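Local coordinates for nisin biosynthesis protein NisC (Lactococcus lactis subsp. lactis, PDB 2G0D) that catalyses the zinc-dependent cyclisation step of nisin biosynthesis, closing the thioether (lanthionine and methyllanthionine) rings of the lantibiotic precursor, at residues A[234-237]-A[238-242]; A[307-310]-A[311-315]; A[335-338]-A[339-343]; A[342-345]-A[346-349]. One frame throughout, in Å; residues are numbered along the deposited sequence.

How the contacts relate
From the N terminus, contact 1 comes first, on the last turns of helix 226-242. Contact 2 follows on the end of helix 298-314, its nearest atoms about 6 Å from contact 1 without touching. Contact 3 lies where helix 327-341 ends, and contact 4 takes up the chain there, sharing Asn342 and Thr343 and leading into helix 347-355. Each contact closes no more than a helical turn or a tight turn; none nests in or crosses another. Contacts 2, 3 and 4 pack together: Leu308 CD2 lies 3.5 Å from Phe337 CD1, Tyr349 meets Met312 and Gln313, and Lys338 NZ forms a 2.7 Å salt bridge to Asp347 OD1. They thus tie three successive helices.

Contact 1: residues A[234-237]-A[238-242]; sequences KIIF and IYEKF
Ile235 and Tyr239 make the close-packed side of this helical turn. Their side chains run side by side and point the same way, with Ile235 CG2 4.0 Å from Tyr239 CE2. The tyrosine ring also turns an edge to the backbone: Tyr239 CD2 is 3.3 Å from Ile235 O, which lies near the ring plane. That same oxygen accepts the backbone bond from Tyr239 N (3.1 Å, N-H...O angle 159°), so amide and ring edge crowd one carbonyl. Beyond the turn, Tyr239 OH bonds to Met202 O and the ring stands edge-to-face to Trp252, contacts that probably restrain its rotation, while Leu208 and Leu287 touch both Ile235 and Tyr239, each of them buried.

The contact occupies the final turns of helix 226-242 in the alpha toroid of NisC. This face is set against helices 208-221 and 281-294.

The other side differs in exposure more than in distance. Phe237 carries CG anti to its backbone N (chi1 180°), which swings the ring along the helix until Phe237 CE2 comes 4.1 Å from Lys241 CD. Both residues are exposed, and their side chains brush obliquely through CE2 and CZ of the ring and that one methylene. Between these extremes, Ile238 CG1 sits 3.2 Å from Lys234 O, and Ile238 CD1 reaches 3.9 Å from Lys234 CG. The extended lysine continues past it to bond Thr170 O through NZ. Glu240 CG lies 3.6 Å from Ile236 O, but its carboxylate leaves the turn altogether for a salt bridge with Lys303 and hydrogen bonds with Tyr288 and Tyr299.

Contact 2: residues A[307-310]-A[311-315]; sequences ILES and AMQRK
The flat guanidinium of Arg314 lies back over Ser310, one turn earlier. One of its faces looks onto Ser310 O, which stands 3.5 Å above the plane and is offset toward the rim. In the plane, at the edge, water 1 accepts from Arg314 NH2 at 2.8 Å and donates to Ile307 O at 2.6 Å, so a backbone carbonyl that already takes Ala311 N gains a second donor. Arg314 NH1 reaches Ser310 OG at 2.9 Å, but the bond is bent (132° at the hydrogen) and the hydroxyl is tilted 29° out of the guanidinium plane. Two torsions produce this fold-back: the serine OG is anti to the backbone N, and the arginine chain, extended at first, bends at chi3. The salt bridge from NH2 to Asp275 helps hold the group.

The second pair of flat groups is looser. Glu309 and Gln313 slant across each other with carboxylate and amide planes 40° apart; the approach is Gln313 NE2 to Glu309 CG at 4.0 Å, not a polar bond. Leu308 and Met312 run side by side instead, Leu308 CD1 to Met312 CG at 4.2 Å. Past Arg314 the chain leaves the helix at Lys315, which has positive phi; its curled side chain brings Lys315 NZ to Met312 O at 2.8 Å.

This is the C-terminal end of helix 298-314 in the alpha toroid. Leu308 and Met312 face helix 327-341, Ile307 and Ala311 rest on helix 281-294, and Met312 and Gln313 receive Tyr349 of helix 347-355.

Contact 3: residues A[335-338]-A[339-343]; sequences SLFK and RLLNT
Arg339 folds back across the preceding turn to Ser335, and its chain crosses the side chain of Leu336 at about a right angle. The guanidinium has Ser335 O over one face, while Arg339 NH1 bonds to Ser335 OG at 3.3 Å, with the hydroxyl 17° out of the guanidinium plane and the hydrogen-bond angle 150°. On the other arm, Arg339 NH2 lies 3.6 Å from Leu336 CB. Bends at chi2 and chi3 bring the group back over the helix, and the salt bridge from NE to Asp403 probably offsets the nearness of another cation, Arg396.

Leu336 and Leu340 meet obliquely through methyls, Leu336 CD2 to Leu340 CD1 at 4.1 Å. Phe337 and Leu341, by contrast, lie side by side and point the same way: Phe337 CD2 is 4.1 Å from Leu341 CD1, which approaches the ring at a slant.

These pairs belong to the final turns of helix 327-341 in the alpha-toroid fold, where Leu336 packs on helix 281-294, Leu341 on helix 298-314 and Phe337 on both. The helix ends at Asn342, the first residue to leave helical geometry, with a positive phi of 57°. Asn342 N still donates to Lys338 O at 2.7 Å, and the chain then turns away.

Thr343 comes back beside the turn just left. Thr343 CG2 is 3.8 Å from Phe337 O, and Thr343 O lies 3.3 Å from Lys338 CG. The lysine runs extended past that carbonyl and bends at chi4, so that Lys338 NZ gives a 2.7 Å bond to water 2, which returns a weak one to Thr343 O; NZ also pairs with Asp347.

Contact 4: residues A[342-345]-A[346-349]; sequences NTKK and FDSY
Lys344 and Asp347 close a type I beta turn whose third residue, Phe346, is the N-cap of helix 347-355. The bond from Asp347 N to Lys344 O is 3.1 Å long, and the donor stands 56° out of the carbonyl plane, well off a lone pair.

Asp347 can be followed outward from there. Asp347 CB begins 3.2 Å from Lys344 O. CG, anti to its own carbonyl carbon (chi1 -81°), passes close to that oxygen and the two carboxylate oxygens then part. Asp347 OD2 runs along the aliphatic start of Lys344, 3.3 Å from Lys344 CB, while Lys344 NZ stays 5.2 Å from Asp347 OD2, so the opposite charges do not touch here. OD1 turns instead to water 3, which donates to it, and to its second partner, Lys338 NZ.

Next to it, Lys345 CB sits squarely over one face of the Phe346 ring, 3.9 Å from the centroid and 6° off the normal, a CH-pi contact. Thr343 CG2 approaches the same ring obliquely. An ST turn overlaps the beta turn: Thr343 OG1, also bonded to Glu305, accepts from Lys345 N at 3.2 Å. Phe346 packs on Leu308 and Cys334 of the two preceding helices. Water 3 bridges the start of the helix, accepting from Phe346 N at 3.0 Å and donating to Thr343 O at 2.6 Å.

Contact 1: residues A[234-237]-A[238-242]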
loop_
_atom_site.group_PDB
_atom_site.type_symbol
_atom_site.label_atom_id
_atom_site.label_comp_id
_atom_site.label_asym_id
_atom_site.label_seq_id
_atom_site.Cartn_x
_atom_site.Cartn_y
_atom_site.Cartn_z
ATOM N N LYS A 234 -15.262 -12.247 -7.740
ATOM C CA LYS A 234 -15.215 -11.729 -9.111
ATOM C C LYS A 234 -13.825 -11.200 -9.477
ATOM O O LYS A 234 -13.315 -11.480 -10.565
ATOM C CB LYS A 234 -16.255 -10.628 -9.310
ATOM C CG LYS A 234 -16.156 -9.944 -10.667
ATOM C CD LYS A 234 -17.480 -9.342 -11.120
ATOM C CE LYS A 234 -17.287 -8.706 -12.488
ATOM N NZ LYS A 234 -18.409 -7.807 -12.881
ATOM N N ILE A 235 -13.225 -10.438 -8.563
ATOM C CA ILE A 235 -11.884 -9.902 -8.758
ATOM C C ILE A 235 -10.889 -11.046 -8.985
ATOM O O ILE A 235 -10.126 -11.006 -9.934
ATOM C CB ILE A 235 -11.462 -8.964 -7.589
ATOM C CG1 ILE A 235 -12.261 -7.651 -7.660
ATOM C CG2 ILE A 235 -9.933 -8.696 -7.598
ATOM C CD1 ILE A 235 -12.071 -6.737 -6.459
ATOM N N ILE A 236 -10.937 -12.078 -8.149
ATOM C CA ILE A 236 -10.001 -13.178 -8.296
ATOM C C ILE A 236 -10.263 -13.929 -9.599
ATOM O O ILE A 236 -9.330 -14.251 -10.330
ATOM C CB ILE A 236 -9.997 -14.122 -7.074
ATOM C CG1 ILE A 236 -9.485 -13.385 -5.833
ATOM C CG2 ILE A 236 -9.082 -15.332 -7.332
ATOM C CD1 ILE A 236 -9.922 -14.019 -4.532
ATOM N N PHE A 237 -11.539 -14.176 -9.898
ATOM C CA PHE A 237 -11.956 -14.801 -11.169
ATOM C C PHE A 237 -11.397 -14.032 -12.385
ATOM O O PHE A 237 -10.988 -14.652 -13.381
ATOM C CB PHE A 237 -13.493 -14.895 -11.224
ATOM C CG PHE A 237 -14.042 -15.514 -12.494
ATOM C CD1 PHE A 237 -14.466 -16.838 -12.510
ATOM C CD2 PHE A 237 -14.194 -14.756 -13.655
ATOM C CE1 PHE A 237 -15.019 -17.416 -13.682
ATOM C CE2 PHE A 237 -14.734 -15.323 -14.834
ATOM C CZ PHE A 237 -15.147 -16.653 -14.835
ATOM N N ILE A 238 -11.357 -12.697 -12.290
ATOM C CA ILE A 238 -10.804 -11.865 -13.369
ATOM C C ILE A 238 -9.281 -12.025 -13.469
ATOM O O ILE A 238 -8.734 -12.056 -14.567
ATOM C CB ILE A 238 -11.205 -10.362 -13.253
ATOM C CG1 ILE A 238 -12.717 -10.187 -13.457
ATOM C CG2 ILE A 238 -10.434 -9.514 -14.270
ATOM C CD1 ILE A 238 -13.243 -8.824 -13.057
ATOM N N TYR A 239 -8.599 -12.135 -12.330
ATOM C CA TYR A 239 -7.170 -12.462 -12.357
ATOM C C TYR A 239 -6.917 -13.829 -12.983
ATOM O O TYR A 239 -6.033 -13.964 -13.838
ATOM C CB TYR A 239 -6.507 -12.284 -10.978
ATOM C CG TYR A 239 -6.136 -10.840 -10.778
ATOM C CD1 TYR A 239 -4.902 -10.339 -11.223
ATOM C CD2 TYR A 239 -7.053 -9.949 -10.219
ATOM C CE1 TYR A 239 -4.585 -8.980 -11.094
ATOM C CE2 TYR A 239 -6.747 -8.602 -10.070
ATOM C CZ TYR A 239 -5.519 -8.127 -10.505
ATOM O OH TYR A 239 -5.256 -6.801 -10.343
ATOM N N GLU A 240 -7.716 -14.820 -12.595
ATOM C CA GLU A 240 -7.568 -16.171 -13.118
ATOM C C GLU A 240 -7.799 -16.201 -14.624
ATOM O O GLU A 240 -7.110 -16.936 -15.345
ATOM C CB GLU A 240 -8.536 -17.160 -12.419
ATOM C CG GLU A 240 -8.117 -17.594 -10.999
ATOM C CD GLU A 240 -6.808 -18.390 -10.987
ATOM O OE1 GLU A 240 -6.852 -19.641 -11.021
ATOM O OE2 GLU A 240 -5.726 -17.756 -10.951
ATOM N N LYS A 241 -8.757 -15.404 -15.099
ATOM C CA LYS A 241 -9.119 -15.437 -16.520
ATOM C C LYS A 241 -8.044 -14.795 -17.390
ATOM O O LYS A 241 -7.687 -15.336 -18.436
ATOM C CB LYS A 241 -10.474 -14.771 -16.790
ATOM C CG LYS A 241 -11.234 -15.354 -18.009
ATOM C CD LYS A 241 -12.007 -16.636 -17.606
ATOM C CE LYS A 241 -12.943 -17.142 -18.698
ATOM N NZ LYS A 241 -12.214 -17.823 -19.828
ATOM N N PHE A 242 -7.530 -13.649 -16.954
ATOM C CA PHE A 242 -6.628 -12.869 -17.799
ATOM C C PHE A 242 -5.125 -13.116 -17.542
ATOM O O PHE A 242 -4.274 -12.465 -18.163
ATOM C CB PHE A 242 -7.012 -11.385 -17.778
ATOM C CG PHE A 242 -8.349 -11.093 -18.443
ATOM C CD1 PHE A 242 -9.493 -10.878 -17.680
ATOM C CD2 PHE A 242 -8.459 -11.042 -19.839
ATOM C CE1 PHE A 242 -10.731 -10.607 -18.302
ATOM C CE2 PHE A 242 -9.686 -10.789 -20.462
ATOM C CZ PHE A 242 -10.820 -10.569 -19.688
#

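Contact 2: residues A[307-310]-A[311-315]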
loop_
_atom_site.group_PDB
_atom_site.type_symbol
_atom_site.label_atom_id
_atom_site.label_comp_id
_atom_site.label_asym_id
_atom_site.label_seq_id
_atom_site.Cartn_x
_atom_site.Cartn_y
_atom_site.Cartn_z
ATOM N N ILE A 307 3.156 -17.625 -7.581
ATOM C CA ILE A 307 3.217 -16.307 -8.221
ATOM C C ILE A 307 4.386 -15.469 -7.672
ATOM O O ILE A 307 5.126 -14.856 -8.436
ATOM C CB ILE A 307 1.919 -15.486 -8.003
ATOM C CG1 ILE A 307 0.712 -16.147 -8.688
ATOM C CG2 ILE A 307 2.078 -14.038 -8.555
ATOM C CD1 ILE A 307 -0.631 -15.468 -8.284
ATOM N N LEU A 308 4.544 -15.436 -6.348
ATOM C CA LEU A 308 5.577 -14.596 -5.760
ATOM C C LEU A 308 6.943 -15.208 -6.068
ATOM O O LEU A 308 7.905 -14.500 -6.350
ATOM C CB LEU A 308 5.385 -14.445 -4.241
ATOM C CG LEU A 308 6.456 -13.596 -3.512
ATOM C CD1 LEU A 308 6.586 -12.197 -4.143
ATOM C CD2 LEU A 308 6.175 -13.511 -2.012
ATOM N N GLU A 309 7.004 -16.529 -6.000
ATOM C CA GLU A 309 8.255 -17.256 -6.184
ATOM C C GLU A 309 8.765 -17.045 -7.610
ATOM O O GLU A 309 9.958 -16.830 -7.813
ATOM C CB GLU A 309 8.061 -18.734 -5.853
ATOM C CG GLU A 309 9.327 -19.467 -5.571
ATOM C CD GLU A 309 9.109 -20.934 -5.155
ATOM O OE1 GLU A 309 7.969 -21.473 -5.279
ATOM O OE2 GLU A 309 10.101 -21.535 -4.688
ATOM N N SER A 310 7.839 -17.049 -8.566
ATOM C CA SER A 310 8.134 -16.761 -9.966
ATOM C C SER A 310 8.746 -15.391 -10.119
ATOM O O SER A 310 9.698 -15.219 -10.875
ATOM C CB SER A 310 6.858 -16.803 -10.811
ATOM O OG SER A 310 7.186 -16.886 -12.177
ATOM N N ALA A 311 8.172 -14.418 -9.424
ATOM C CA ALA A 311 8.650 -13.036 -9.467
ATOM C C ALA A 311 9.998 -12.862 -8.776
ATOM O O ALA A 311 10.838 -12.127 -9.253
ATOM C CB ALA A 311 7.625 -12.109 -8.863
ATOM N N MET A 312 10.214 -13.557 -7.667
ATOM C CA MET A 312 11.510 -13.525 -6.992
ATOM C C MET A 312 12.612 -14.089 -7.889
ATOM O O MET A 312 13.665 -13.478 -8.050
ATOM C CB MET A 312 11.442 -14.258 -5.648
ATOM C CG MET A 312 10.511 -13.578 -4.603
ATOM S SD MET A 312 10.804 -11.794 -4.407
ATOM C CE MET A 312 12.535 -11.786 -3.890
ATOM N N GLN A 313 12.341 -15.228 -8.511
ATOM C CA GLN A 313 13.253 -15.822 -9.473
ATOM C C GLN A 313 13.574 -14.869 -10.614
ATOM O O GLN A 313 14.720 -14.820 -11.051
ATOM C CB GLN A 313 12.680 -17.132 -10.029
ATOM C CG GLN A 313 12.732 -18.304 -9.045
ATOM C CD GLN A 313 11.795 -19.459 -9.425
ATOM O OE1 GLN A 313 11.134 -19.414 -10.467
ATOM N NE2 GLN A 313 11.727 -20.489 -8.573
ATOM N N ARG A 314 12.561 -14.122 -11.068
ATOM C CA ARG A 314 12.609 -13.321 -12.315
ATOM C C ARG A 314 13.074 -11.857 -12.128
ATOM O O ARG A 314 13.956 -11.389 -12.839
ATOM C CB ARG A 314 11.223 -13.361 -12.991
ATOM C CG ARG A 314 11.109 -12.701 -14.374
ATOM C CD ARG A 314 9.688 -12.787 -14.919
ATOM N NE ARG A 314 8.715 -12.395 -13.892
ATOM C CZ ARG A 314 7.811 -13.216 -13.347
ATOM N NH1 ARG A 314 7.685 -14.489 -13.748
ATOM N NH2 ARG A 314 7.013 -12.750 -12.426
ATOM N N LYS A 315 12.468 -11.153 -11.169
ATOM C CA LYS A 315 12.777 -9.750 -10.860
ATOM C C LYS A 315 12.667 -8.845 -12.092
ATOM O O LYS A 315 13.506 -7.994 -12.329
ATOM C CB LYS A 315 14.156 -9.579 -10.187
ATOM C CG LYS A 315 14.477 -10.570 -9.086
ATOM C CD LYS A 315 15.685 -10.130 -8.303
ATOM C CE LYS A 315 16.702 -11.211 -8.191
ATOM N NZ LYS A 315 16.219 -12.427 -7.516
HETATM O O HOH W 1 4.898 -13.570 -10.732
#

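Contact 3: residues A[335-338]-A[339-343]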
loop_
_atom_site.group_PDB
_atom_site.type_symbol
_atom_site.label_atom_id
_atom_site.label_comp_id
_atom_site.label_asym_id
_atom_site.label_seq_id
_atom_site.Cartn_x
_atom_site.Cartn_y
_atom_site.Cartn_z
ATOM N N SER A 335 8.557 -11.471 3.269
ATOM C CA SER A 335 8.648 -11.553 4.704
ATOM C C SER A 335 7.225 -11.702 5.300
ATOM O O SER A 335 7.018 -12.418 6.300
ATOM C CB SER A 335 9.363 -10.315 5.231
ATOM O OG SER A 335 9.502 -10.391 6.624
ATOM N N LEU A 336 6.263 -11.031 4.674
ATOM C CA LEU A 336 4.869 -11.197 5.056
ATOM C C LEU A 336 4.331 -12.609 4.776
ATOM O O LEU A 336 3.716 -13.207 5.661
ATOM C CB LEU A 336 3.945 -10.117 4.457
ATOM C CG LEU A 336 2.540 -10.556 4.861
ATOM C CD1 LEU A 336 2.057 -9.928 6.176
ATOM C CD2 LEU A 336 1.540 -10.412 3.753
ATOM N N PHE A 337 4.563 -13.142 3.575
ATOM C CA PHE A 337 4.276 -14.568 3.301
ATOM C C PHE A 337 4.824 -15.528 4.361
ATOM O O PHE A 337 4.108 -16.416 4.837
ATOM C CB PHE A 337 4.820 -14.985 1.948
ATOM C CG PHE A 337 3.884 -14.757 0.817
ATOM C CD1 PHE A 337 3.589 -13.460 0.373
ATOM C CD2 PHE A 337 3.294 -15.850 0.165
ATOM C CE1 PHE A 337 2.712 -13.263 -0.697
ATOM C CE2 PHE A 337 2.430 -15.662 -0.899
ATOM C CZ PHE A 337 2.142 -14.373 -1.343
ATOM N N LYS A 338 6.098 -15.354 4.727
ATOM C CA LYS A 338 6.753 -16.225 5.707
ATOM C C LYS A 338 6.084 -16.123 7.085
ATOM O O LYS A 338 5.823 -17.129 7.724
ATOM C CB LYS A 338 8.240 -15.875 5.812
ATOM C CG LYS A 338 9.023 -16.820 6.699
ATOM C CD LYS A 338 10.445 -16.361 6.905
ATOM C CE LYS A 338 11.183 -17.333 7.816
ATOM N NZ LYS A 338 11.445 -18.631 7.126
ATOM N N ARG A 339 5.819 -14.889 7.521
ATOM C CA ARG A 339 5.092 -14.597 8.750
ATOM C C ARG A 339 3.708 -15.284 8.806
ATOM O O ARG A 339 3.336 -15.807 9.848
ATOM C CB ARG A 339 4.912 -13.073 8.897
ATOM C CG ARG A 339 4.439 -12.606 10.291
ATOM C CD ARG A 339 5.076 -11.243 10.677
ATOM N NE ARG A 339 4.865 -10.378 9.563
ATOM C CZ ARG A 339 5.788 -9.978 8.696
ATOM N NH1 ARG A 339 7.079 -10.269 8.831
ATOM N NH2 ARG A 339 5.381 -9.258 7.685
ATOM N N LEU A 340 2.939 -15.256 7.712
ATOM C CA LEU A 340 1.569 -15.812 7.762
ATOM C C LEU A 340 1.514 -17.337 7.526
ATOM O O LEU A 340 0.702 -18.028 8.132
ATOM C CB LEU A 340 0.619 -15.080 6.807
ATOM C CG LEU A 340 0.366 -13.572 7.046
ATOM C CD1 LEU A 340 -0.608 -13.012 6.025
ATOM C CD2 LEU A 340 -0.103 -13.272 8.468
ATOM N N LEU A 341 2.414 -17.841 6.680
ATOM C CA LEU A 341 2.389 -19.228 6.196
ATOM C C LEU A 341 3.493 -20.106 6.787
ATOM O O LEU A 341 3.441 -21.339 6.696
ATOM C CB LEU A 341 2.461 -19.238 4.659
ATOM C CG LEU A 341 1.363 -18.447 3.911
ATOM C CD1 LEU A 341 1.412 -18.713 2.402
ATOM C CD2 LEU A 341 -0.010 -18.804 4.421
ATOM N N ASN A 342 4.494 -19.477 7.397
ATOM C CA ASN A 342 5.669 -20.201 7.857
ATOM C C ASN A 342 6.334 -20.942 6.712
ATOM O O ASN A 342 6.904 -22.011 6.894
ATOM C CB ASN A 342 5.325 -21.153 9.005
ATOM C CG ASN A 342 4.715 -20.428 10.184
ATOM O OD1 ASN A 342 3.591 -20.742 10.620
ATOM N ND2 ASN A 342 5.439 -19.434 10.702
ATOM N N THR A 343 6.252 -20.355 5.522
ATOM C CA THR A 343 6.913 -20.920 4.357
ATOM C C THR A 343 8.399 -20.585 4.378
ATOM O O THR A 343 8.780 -19.519 4.838
ATOM C CB THR A 343 6.273 -20.432 3.042
ATOM O OG1 THR A 343 7.004 -20.972 1.945
ATOM C CG2 THR A 343 6.292 -18.887 2.934
HETATM O O HOH W 2 9.316 -20.140 7.768
#

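Contact 4: residues A[342-345]-A[346-349]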
loop_
_atom_site.group_PDB
_atom_site.type_symbol
_atom_site.label_atom_id
_atom_site.label_comp_id
_atom_site.label_asym_id
_atom_site.label_seq_id
_atom_site.Cartn_x
_atom_site.Cartn_y
_atom_site.Cartn_z
ATOM N N ASN A 342 4.494 -19.477 7.397
ATOM C CA ASN A 342 5.669 -20.201 7.857
ATOM C C ASN A 342 6.334 -20.942 6.712
ATOM O O ASN A 342 6.904 -22.011 6.894
ATOM C CB ASN A 342 5.325 -21.153 9.005
ATOM C CG ASN A 342 4.715 -20.428 10.184
ATOM O OD1 ASN A 342 3.591 -20.742 10.620
ATOM N ND2 ASN A 342 5.439 -19.434 10.702
ATOM N N THR A 343 6.252 -20.355 5.522
ATOM C CA THR A 343 6.913 -20.920 4.357
ATOM C C THR A 343 8.399 -20.585 4.378
ATOM O O THR A 343 8.780 -19.519 4.838
ATOM C CB THR A 343 6.273 -20.432 3.042
ATOM O OG1 THR A 343 7.004 -20.972 1.945
ATOM C CG2 THR A 343 6.292 -18.887 2.934
ATOM N N LYS A 344 9.222 -21.497 3.864
ATOM C CA LYS A 344 10.671 -21.315 3.784
ATOM C C LYS A 344 11.103 -20.979 2.358
ATOM O O LYS A 344 12.285 -20.740 2.101
ATOM C CB LYS A 344 11.403 -22.581 4.274
ATOM C CG LYS A 344 11.371 -22.766 5.799
ATOM C CD LYS A 344 12.083 -24.056 6.240
ATOM C CE LYS A 344 13.613 -23.866 6.359
ATOM N NZ LYS A 344 14.339 -25.080 6.900
ATOM N N LYS A 345 10.134 -20.929 1.447
ATOM C CA LYS A 345 10.370 -20.637 0.013
ATOM C C LYS A 345 11.184 -19.384 -0.327
ATOM O O LYS A 345 11.824 -19.328 -1.376
ATOM C CB LYS A 345 9.030 -20.545 -0.722
ATOM C CG LYS A 345 8.393 -21.893 -0.974
ATOM C CD LYS A 345 7.094 -21.763 -1.760
ATOM C CE LYS A 345 6.308 -23.068 -1.671
ATOM N NZ LYS A 345 6.189 -23.488 -0.224
ATOM N N PHE A 346 11.146 -18.372 0.531
ATOM C CA PHE A 346 11.741 -17.082 0.187
ATOM C C PHE A 346 12.946 -16.782 1.066
ATOM O O PHE A 346 13.445 -15.634 1.124
ATOM C CB PHE A 346 10.666 -15.983 0.272
ATOM C CG PHE A 346 9.389 -16.354 -0.445
ATOM C CD1 PHE A 346 9.362 -16.446 -1.843
ATOM C CD2 PHE A 346 8.247 -16.679 0.267
ATOM C CE1 PHE A 346 8.210 -16.817 -2.526
ATOM C CE2 PHE A 346 7.066 -17.053 -0.416
ATOM C CZ PHE A 346 7.057 -17.132 -1.808
ATOM N N ASP A 347 13.382 -17.823 1.773
ATOM C CA ASP A 347 14.441 -17.716 2.766
ATOM C C ASP A 347 15.764 -17.260 2.185
ATOM O O ASP A 347 16.437 -16.417 2.771
ATOM C CB ASP A 347 14.600 -19.025 3.522
ATOM C CG ASP A 347 13.570 -19.177 4.622
ATOM O OD1 ASP A 347 12.740 -18.245 4.830
ATOM O OD2 ASP A 347 13.575 -20.240 5.265
ATOM N N SER A 348 16.103 -17.790 1.020
ATOM C CA SER A 348 17.346 -17.450 0.350
ATOM C C SER A 348 17.397 -16.006 -0.125
ATOM O O SER A 348 18.404 -15.328 0.055
ATOM C CB SER A 348 17.579 -18.410 -0.813
ATOM O OG SER A 348 18.062 -19.623 -0.273
ATOM N N TYR A 349 16.315 -15.551 -0.744
ATOM C CA TYR A 349 16.195 -14.161 -1.152
ATOM C C TYR A 349 16.270 -13.218 0.028
ATOM O O TYR A 349 16.944 -12.189 -0.039
ATOM C CB TYR A 349 14.882 -13.936 -1.869
ATOM C CG TYR A 349 14.664 -14.872 -3.036
ATOM C CD1 TYR A 349 15.395 -14.726 -4.227
ATOM C CD2 TYR A 349 13.714 -15.891 -2.961
ATOM C CE1 TYR A 349 15.179 -15.578 -5.318
ATOM C CE2 TYR A 349 13.483 -16.751 -4.054
ATOM C CZ TYR A 349 14.226 -16.586 -5.215
ATOM O OH TYR A 349 14.003 -17.429 -6.266
HETATM O O HOH W 3 10.354 -17.951 3.429
#